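Local coordinates for oxidoreductase, 2OG-Fe oxygenase family protein, putative, expressed (Oryza sativa subsp. japonica, PDB 5XOI) that probably acts, through the oxygenase domain contained in this chain, as an AlkB-family iron(II)- and 2-oxoglutarate-dependent dioxygenase, at residues A[29-34]-A[86-91]; A[95-100]-A[152-157]. All coordinates share one frame; numbering follows the deposited sequence.

Contact 1 (A[29-34]-A[86-91]); sequences IRRCQK and PEVFSK
Arg-31, near the middle of helix 22-37, lays its long side chain over the start of helix 87-106, meeting the N-cap residue Pro-86 and, in the first turn, Val-88 and Phe-89. The two helices lie on the outer side of the larger sheet in the double-stranded beta-helix (jelly-roll) fold of the 2OG-Fe(II) oxygenases, and the contact illustrates how a charged residue can serve the edge of an apolar interface with its methylenes while its polar end is paired with something else. With CG beside the backbone N (chi1 -72°) and the chain extended from CG to NE, the arginine spans the gap between the helices. Its aliphatic part does the deeper work: CD of Arg-31 comes 3.8 Å from CE1 of Phe-89, whose ring arrives from the opposite direction.

Farther out, the guanidinium is turned 65° from the plane of that ring, so the two planes are far from parallel. One guanidinium face carries a methyl group, CG1 of Val-88, which lies 3.9 Å above the plane and off centre, toward the rim. NE forms a salt bridge with Asp-27, one turn earlier on the same helix, which probably helps fix the rotation of the group. NH1 of Arg-31 passes 3.7 Å from CB of Pro-86.

The buried Phe-89 ring also touches Leu-226 and Phe-228 of strand 223-229, tying this helix start to the sheet. Pro-86, three residues before Phe-89, lays its own ring over that aromatic side chain: CG of Pro-86 sits over the centre of one face of the Phe-89 ring, 3.7 Å above its plane.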
ATOM      1  N   ILE A  29       6.236   9.298  -8.132  1.00 19.22           N
ATOM      2  CA  ILE A  29       5.170  10.224  -8.513  1.00 18.41           C
ATOM      3  C   ILE A  29       5.168  10.440 -10.018  1.00 21.77           C
ATOM      4  O   ILE A  29       4.123  10.366 -10.671  1.00 16.40           O
ATOM      5  CB  ILE A  29       5.320  11.567  -7.772  1.00 15.61           C
ATOM      6  CG1 ILE A  29       5.218  11.388  -6.249  1.00 21.04           C
ATOM      7  CG2 ILE A  29       4.295  12.592  -8.314  1.00 15.95           C
ATOM      8  CD1 ILE A  29       3.850  10.979  -5.762  1.00 29.89           C
ATOM      9  N   ARG A  30       6.342  10.729 -10.593  1.00 17.23           N
ATOM     10  CA  ARG A  30       6.393  11.025 -12.021  1.00 19.58           C
ATOM     11  C   ARG A  30       5.927   9.830 -12.852  1.00 19.21           C
ATOM     12  O   ARG A  30       5.157   9.998 -13.803  1.00 23.80           O
ATOM     13  CB  ARG A  30       7.807  11.463 -12.408  1.00 23.08           C
ATOM     14  CG  ARG A  30       8.116  12.899 -11.995  1.00 23.21           C
ATOM     15  CD  ARG A  30       9.509  13.326 -12.460  1.00 29.03           C
ATOM     16  NE  ARG A  30       9.815  14.707 -12.096  1.00 31.95           N
ATOM     17  CZ  ARG A  30      11.047  15.164 -11.888  1.00 39.40           C
ATOM     18  NH1 ARG A  30      12.088  14.344 -11.999  1.00 32.61           N
ATOM     19  NH2 ARG A  30      11.244  16.433 -11.560  1.00 44.66           N
ATOM     20  N   ARG A  31       6.347   8.613 -12.490  1.00 22.57           N
ATOM     21  CA  ARG A  31       5.888   7.434 -13.229  1.00 21.36           C
ATOM     22  C   ARG A  31       4.381   7.238 -13.094  1.00 21.50           C
ATOM     23  O   ARG A  31       3.702   6.906 -14.071  1.00 21.45           O
ATOM     24  CB  ARG A  31       6.616   6.182 -12.751  1.00 24.03           C
ATOM     25  CG  ARG A  31       8.075   6.108 -13.170  1.00 30.31           C
ATOM     26  CD  ARG A  31       8.742   4.921 -12.504  1.00 35.00           C
ATOM     27  NE  ARG A  31      10.163   4.821 -12.822  1.00 40.25           N
ATOM     28  CZ  ARG A  31      10.657   4.018 -13.756  1.00 40.46           C
ATOM     29  NH1 ARG A  31       9.842   3.250 -14.471  1.00 39.02           N
ATOM     30  NH2 ARG A  31      11.962   3.983 -13.977  1.00 48.19           N
ATOM     31  N   CYS A  32       3.843   7.441 -11.890  1.00 18.77           N
ATOM     32  CA  CYS A  32       2.410   7.272 -11.678  1.00 16.64           C
ATOM     33  C   CYS A  32       1.604   8.389 -12.334  1.00 22.89           C
ATOM     34  O   CYS A  32       0.474   8.160 -12.778  1.00 22.72           O
ATOM     35  CB  CYS A  32       2.127   7.204 -10.177  1.00 14.75           C
ATOM     36  SG  CYS A  32       2.612   5.683  -9.373  1.00 21.05           S
ATOM     37  N   GLN A  33       2.166   9.599 -12.419  1.00 20.92           N
ATOM     38  CA  GLN A  33       1.478  10.665 -13.145  1.00 21.34           C
ATOM     39  C   GLN A  33       1.304  10.303 -14.614  1.00 24.00           C
ATOM     40  O   GLN A  33       0.233  10.514 -15.193  1.00 25.41           O
ATOM     41  CB  GLN A  33       2.249  11.979 -13.012  1.00 20.44           C
ATOM     42  CG  GLN A  33       2.105  12.633 -11.664  1.00 19.18           C
ATOM     43  CD  GLN A  33       3.033  13.810 -11.500  1.00 23.93           C
ATOM     44  OE1 GLN A  33       4.110  13.854 -12.102  1.00 24.74           O
ATOM     45  NE2 GLN A  33       2.633  14.767 -10.676  1.00 22.23           N
ATOM     46  N   LYS A  34       2.340   9.733 -15.222  1.00 20.25           N
ATOM     47  CA  LYS A  34       2.295   9.419 -16.644  1.00 23.76           C
ATOM     48  C   LYS A  34       1.467   8.167 -16.917  1.00 23.52           C
ATOM     49  O   LYS A  34       0.633   8.160 -17.826  1.00 27.89           O
ATOM     50  CB  LYS A  34       3.718   9.250 -17.177  1.00 27.94           C
ATOM     51  CG  LYS A  34       3.801   9.190 -18.686  1.00 32.75           C
ATOM     52  CD  LYS A  34       5.241   9.296 -19.145  1.00 34.13           C
ATOM     53  CE  LYS A  34       5.358   8.997 -20.626  1.00 37.95           C
ATOM     54  NZ  LYS A  34       4.624   9.980 -21.482  1.00 37.69           N
ATOM     55  N   PRO A  86       6.911  -1.438 -12.640  1.00 22.76           N
ATOM     56  CA  PRO A  86       8.313  -1.084 -12.890  1.00 23.30           C
ATOM     57  C   PRO A  86       9.243  -1.905 -12.010  1.00 23.48           C
ATOM     58  O   PRO A  86       8.965  -2.140 -10.835  1.00 22.96           O
ATOM     59  CB  PRO A  86       8.367   0.406 -12.531  1.00 22.60           C
ATOM     60  CG  PRO A  86       6.966   0.898 -12.733  1.00 26.72           C
ATOM     61  CD  PRO A  86       6.068  -0.258 -12.378  1.00 24.90           C
ATOM     62  N   GLU A  87      10.363  -2.351 -12.587  1.00 24.80           N
ATOM     63  CA  GLU A  87      11.295  -3.164 -11.807  1.00 27.35           C
ATOM     64  C   GLU A  87      11.877  -2.390 -10.633  1.00 25.28           C
ATOM     65  O   GLU A  87      12.203  -2.984  -9.599  1.00 24.54           O
ATOM     66  CB  GLU A  87      12.422  -3.692 -12.693  1.00 37.77           C
ATOM     67  CG  GLU A  87      13.059  -4.969 -12.149  1.00 52.61           C
ATOM     68  CD  GLU A  87      13.673  -5.830 -13.240  1.00 63.41           C
ATOM     69  OE1 GLU A  87      13.999  -5.279 -14.313  1.00 65.33           O
ATOM     70  OE2 GLU A  87      13.823  -7.056 -13.027  1.00 66.56           O
ATOM     71  N   VAL A  88      12.006  -1.068 -10.758  1.00 19.16           N
ATOM     72  CA  VAL A  88      12.510  -0.289  -9.631  1.00 29.53           C
ATOM     73  C   VAL A  88      11.546  -0.363  -8.452  1.00 27.77           C
ATOM     74  O   VAL A  88      11.971  -0.383  -7.289  1.00 23.05           O
ATOM     75  CB  VAL A  88      12.797   1.163 -10.060  1.00 31.43           C
ATOM     76  CG1 VAL A  88      11.517   1.883 -10.462  1.00 31.53           C
ATOM     77  CG2 VAL A  88      13.519   1.911  -8.935  1.00 34.78           C
ATOM     78  N   PHE A  89      10.237  -0.428  -8.728  1.00 22.51           N
ATOM     79  CA  PHE A  89       9.261  -0.580  -7.649  1.00 20.45           C
ATOM     80  C   PHE A  89       9.468  -1.905  -6.926  1.00 19.65           C
ATOM     81  O   PHE A  89       9.507  -1.957  -5.689  1.00 18.89           O
ATOM     82  CB  PHE A  89       7.826  -0.506  -8.195  1.00 23.08           C
ATOM     83  CG  PHE A  89       7.389   0.870  -8.672  1.00 21.31           C
ATOM     84  CD1 PHE A  89       8.275   1.930  -8.754  1.00 20.30           C
ATOM     85  CD2 PHE A  89       6.067   1.082  -9.035  1.00 18.01           C
ATOM     86  CE1 PHE A  89       7.852   3.180  -9.203  1.00 23.45           C
ATOM     87  CE2 PHE A  89       5.628   2.324  -9.485  1.00 20.64           C
ATOM     88  CZ  PHE A  89       6.526   3.376  -9.574  1.00 19.95           C
ATOM     89  N   SER A  90       9.610  -2.988  -7.695  1.00 18.98           N
ATOM     90  CA  SER A  90       9.831  -4.311  -7.113  1.00 15.70           C
ATOM     91  C   SER A  90      11.115  -4.351  -6.298  1.00 20.50           C
ATOM     92  O   SER A  90      11.167  -5.006  -5.255  1.00 19.33           O
ATOM     93  CB  SER A  90       9.876  -5.379  -8.212  1.00 26.03           C
ATOM     94  OG  SER A  90       8.609  -5.548  -8.824  1.00 29.93           O
ATOM     95  N   LYS A  91      12.158  -3.655  -6.764  1.00 17.71           N
ATOM     96  CA  LYS A  91      13.422  -3.597  -6.023  1.00 21.23           C
ATOM     97  C   LYS A  91      13.231  -2.968  -4.648  1.00 22.59           C
ATOM     98  O   LYS A  91      13.733  -3.481  -3.636  1.00 20.33           O
ATOM     99  CB  LYS A  91      14.453  -2.811  -6.829  1.00 21.22           C
ATOM    100  CG  LYS A  91      15.756  -2.492  -6.096  1.00 30.76           C
ATOM    101  CD  LYS A  91      16.070  -0.986  -6.130  1.00 45.69           C
ATOM    102  CE  LYS A  91      17.115  -0.582  -5.088  1.00 51.60           C
ATOM    103  NZ  LYS A  91      17.550   0.839  -5.233  1.00 53.62           N
TER

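Contact 2 (A[95-100]-A[152-157]); sequences DAIQAS and GLPVVS
Helix 87-106 packs across the larger sheet of the jelly-roll, and here it meets the start of strand 155-161, one of the inner strands of that sheet. The joint is wholly apolar and rests on one side chain, Ile-97. Its CG1 lies beside the backbone N (chi1 -65°), and the extended continuation (chi2 171°) carries CD1 away from the helix toward the strand. There CG1 of Ile-97 meets CG2 of Val-156 at 4.1 Å, the two side chains crossing at a slant, while CD1 of Ile-97 reaches CG of Pro-154 at 4.2 Å. Pro-154 and Val-156, two residues apart, both direct their side chains at the helix; the intervening Val-155 touches Asp-141, a manganese ligand, so the strand separates this packing layer from the metal site. The side chain of Val-156 is still about 11 Å from the manganese ion.

On the helix, Ser-100 touches Ile-189 of strand 187-190 and Val-14 of strand 13-16. Its buried hydroxyl is satisfied within the helix: OG donates to the carbonyl O of Ala-96 at 2.9 Å, tilted 34° from the carbonyl plane, and reaches that oxygen from the opposite face to the backbone N of Ser-100.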
ATOM      1  N   ASP A  95      13.784  -4.606  -0.926  1.00 17.34           N
ATOM      2  CA  ASP A  95      14.648  -3.949   0.055  1.00 18.43           C
ATOM      3  C   ASP A  95      13.905  -3.698   1.364  1.00 20.44           C
ATOM      4  O   ASP A  95      14.473  -3.854   2.455  1.00 17.71           O
ATOM      5  CB  ASP A  95      15.173  -2.619  -0.502  1.00 18.25           C
ATOM      6  CG  ASP A  95      16.232  -2.800  -1.583  1.00 27.23           C
ATOM      7  OD1 ASP A  95      16.727  -3.925  -1.780  1.00 26.48           O
ATOM      8  OD2 ASP A  95      16.567  -1.795  -2.241  1.00 29.44           O
ATOM      9  N   ALA A  96      12.635  -3.285   1.273  1.00 16.83           N
ATOM     10  CA  ALA A  96      11.845  -3.028   2.473  1.00 18.51           C
ATOM     11  C   ALA A  96      11.647  -4.299   3.287  1.00 17.09           C
ATOM     12  O   ALA A  96      11.738  -4.278   4.521  1.00 18.46           O
ATOM     13  CB  ALA A  96      10.493  -2.422   2.086  1.00 18.74           C
ATOM     14  N   ILE A  97      11.374  -5.414   2.609  1.00 15.65           N
ATOM     15  CA  ILE A  97      11.255  -6.698   3.290  1.00 17.18           C
ATOM     16  C   ILE A  97      12.584  -7.083   3.923  1.00 16.07           C
ATOM     17  O   ILE A  97      12.635  -7.502   5.085  1.00 20.92           O
ATOM     18  CB  ILE A  97      10.757  -7.772   2.309  1.00 15.92           C
ATOM     19  CG1 ILE A  97       9.333  -7.426   1.860  1.00 16.74           C
ATOM     20  CG2 ILE A  97      10.763  -9.138   2.969  1.00 20.44           C
ATOM     21  CD1 ILE A  97       8.847  -8.296   0.736  1.00 16.80           C
ATOM     22  N   GLN A  98      13.674  -6.950   3.168  1.00 15.23           N
ATOM     23  CA  GLN A  98      14.990  -7.267   3.718  1.00 17.04           C
ATOM     24  C   GLN A  98      15.291  -6.420   4.950  1.00 19.60           C
ATOM     25  O   GLN A  98      15.777  -6.929   5.968  1.00 17.99           O
ATOM     26  CB  GLN A  98      16.064  -7.057   2.649  1.00 23.80           C
ATOM     27  CG  GLN A  98      16.272  -8.238   1.720  1.00 31.91           C
ATOM     28  CD  GLN A  98      17.568  -8.127   0.923  1.00 46.34           C
ATOM     29  OE1 GLN A  98      18.091  -7.029   0.713  1.00 49.92           O
ATOM     30  NE2 GLN A  98      18.102  -9.271   0.495  1.00 52.38           N
ATOM     31  N   ALA A  99      15.002  -5.119   4.883  1.00 16.16           N
ATOM     32  CA  ALA A  99      15.249  -4.258   6.032  1.00 16.44           C
ATOM     33  C   ALA A  99      14.368  -4.647   7.207  1.00 17.22           C
ATOM     34  O   ALA A  99      14.823  -4.660   8.359  1.00 16.89           O
ATOM     35  CB  ALA A  99      15.025  -2.789   5.657  1.00 18.55           C
ATOM     36  N   SER A 100      13.101  -4.970   6.938  1.00 15.94           N
ATOM     37  CA  SER A 100      12.207  -5.399   8.008  1.00 18.67           C
ATOM     38  C   SER A 100      12.714  -6.673   8.676  1.00 17.85           C
ATOM     39  O   SER A 100      12.691  -6.795   9.905  1.00 15.94           O
ATOM     40  CB  SER A 100      10.802  -5.612   7.456  1.00 20.64           C
ATOM     41  OG  SER A 100      10.243  -4.387   7.026  1.00 19.93           O
ATOM     42  N   GLY A 152       0.998 -16.332   4.350  1.00 24.89           N
ATOM     43  CA  GLY A 152       1.238 -15.039   4.960  1.00 22.97           C
ATOM     44  C   GLY A 152       2.081 -14.095   4.138  1.00 18.29           C
ATOM     45  O   GLY A 152       2.676 -13.168   4.697  1.00 19.11           O
ATOM     46  N   LEU A 153       2.125 -14.284   2.825  1.00 20.17           N
ATOM     47  CA  LEU A 153       2.886 -13.398   1.957  1.00 16.80           C
ATOM     48  C   LEU A 153       2.472 -11.952   2.202  1.00 15.40           C
ATOM     49  O   LEU A 153       1.276 -11.633   2.131  1.00 18.43           O
ATOM     50  CB  LEU A 153       2.666 -13.747   0.489  1.00 17.93           C
ATOM     51  CG  LEU A 153       3.499 -14.850  -0.152  1.00 24.19           C
ATOM     52  CD1 LEU A 153       3.799 -15.967   0.799  1.00 32.71           C
ATOM     53  CD2 LEU A 153       2.825 -15.348  -1.407  1.00 26.07           C
ATOM     54  N   PRO A 154       3.411 -11.060   2.482  1.00 16.60           N
ATOM     55  CA  PRO A 154       3.055  -9.748   3.024  1.00 15.24           C
ATOM     56  C   PRO A 154       2.456  -8.805   1.994  1.00 18.18           C
ATOM     57  O   PRO A 154       2.641  -8.941   0.783  1.00 17.39           O
ATOM     58  CB  PRO A 154       4.394  -9.200   3.531  1.00 15.77           C
ATOM     59  CG  PRO A 154       5.408  -9.845   2.642  1.00 16.68           C
ATOM     60  CD  PRO A 154       4.866 -11.234   2.335  1.00 18.30           C
ATOM     61  N   VAL A 155       1.731  -7.824   2.528  1.00 17.99           N
ATOM     62  CA  VAL A 155       1.330  -6.627   1.797  1.00 17.51           C
ATOM     63  C   VAL A 155       2.382  -5.561   2.065  1.00 15.46           C
ATOM     64  O   VAL A 155       2.728  -5.321   3.224  1.00 16.16           O
ATOM     65  CB  VAL A 155      -0.054  -6.148   2.265  1.00 13.17           C
ATOM     66  CG1 VAL A 155      -0.478  -4.855   1.544  1.00 15.98           C
ATOM     67  CG2 VAL A 155      -1.101  -7.264   2.103  1.00 14.46           C
ATOM     68  N   VAL A 156       2.884  -4.916   1.014  1.00 12.77           N
ATOM     69  CA  VAL A 156       3.880  -3.843   1.153  1.00 12.67           C
ATOM     70  C   VAL A 156       3.282  -2.567   0.578  1.00 13.96           C
ATOM     71  O   VAL A 156       2.929  -2.531  -0.603  1.00 13.96           O
ATOM     72  CB  VAL A 156       5.198  -4.183   0.445  1.00 14.75           C
ATOM     73  CG1 VAL A 156       6.174  -3.012   0.539  1.00 16.35           C
ATOM     74  CG2 VAL A 156       5.816  -5.455   1.038  1.00 19.55           C
ATOM     75  N   SER A 157       3.215  -1.511   1.394  1.00 12.25           N
ATOM     76  CA  SER A 157       2.471  -0.297   1.054  1.00 14.02           C
ATOM     77  C   SER A 157       3.376   0.931   1.113  1.00 15.69           C
ATOM     78  O   SER A 157       3.954   1.228   2.166  1.00 16.18           O
ATOM     79  CB  SER A 157       1.287  -0.126   2.013  1.00 17.34           C
ATOM     80  OG  SER A 157       0.766   1.187   1.988  1.00 17.16           O
TER

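How the contacts relate
From the N terminus, the chain forms strands 6-10 and 13-16, then helix 22-37 and strands 55-59, 63-65 and 70-72, before contact 1 closes a loop of 51 intervening residues by bringing 86-91 back against 29-34. Helix 87-106 also carries 95-100, three residues after 86-91, from which contact 2 opens a second loop of the same length; this one takes in strands 124-131 and 134-139 and helix 146-150 and ends at 152-157. The loops thus follow in series, neither nested nor crossed, with centres about 17 Å apart. Helix 87-106 is their shared member: its beginning is joined to helix 22-37, its middle to strand 155-161 of the larger sheet.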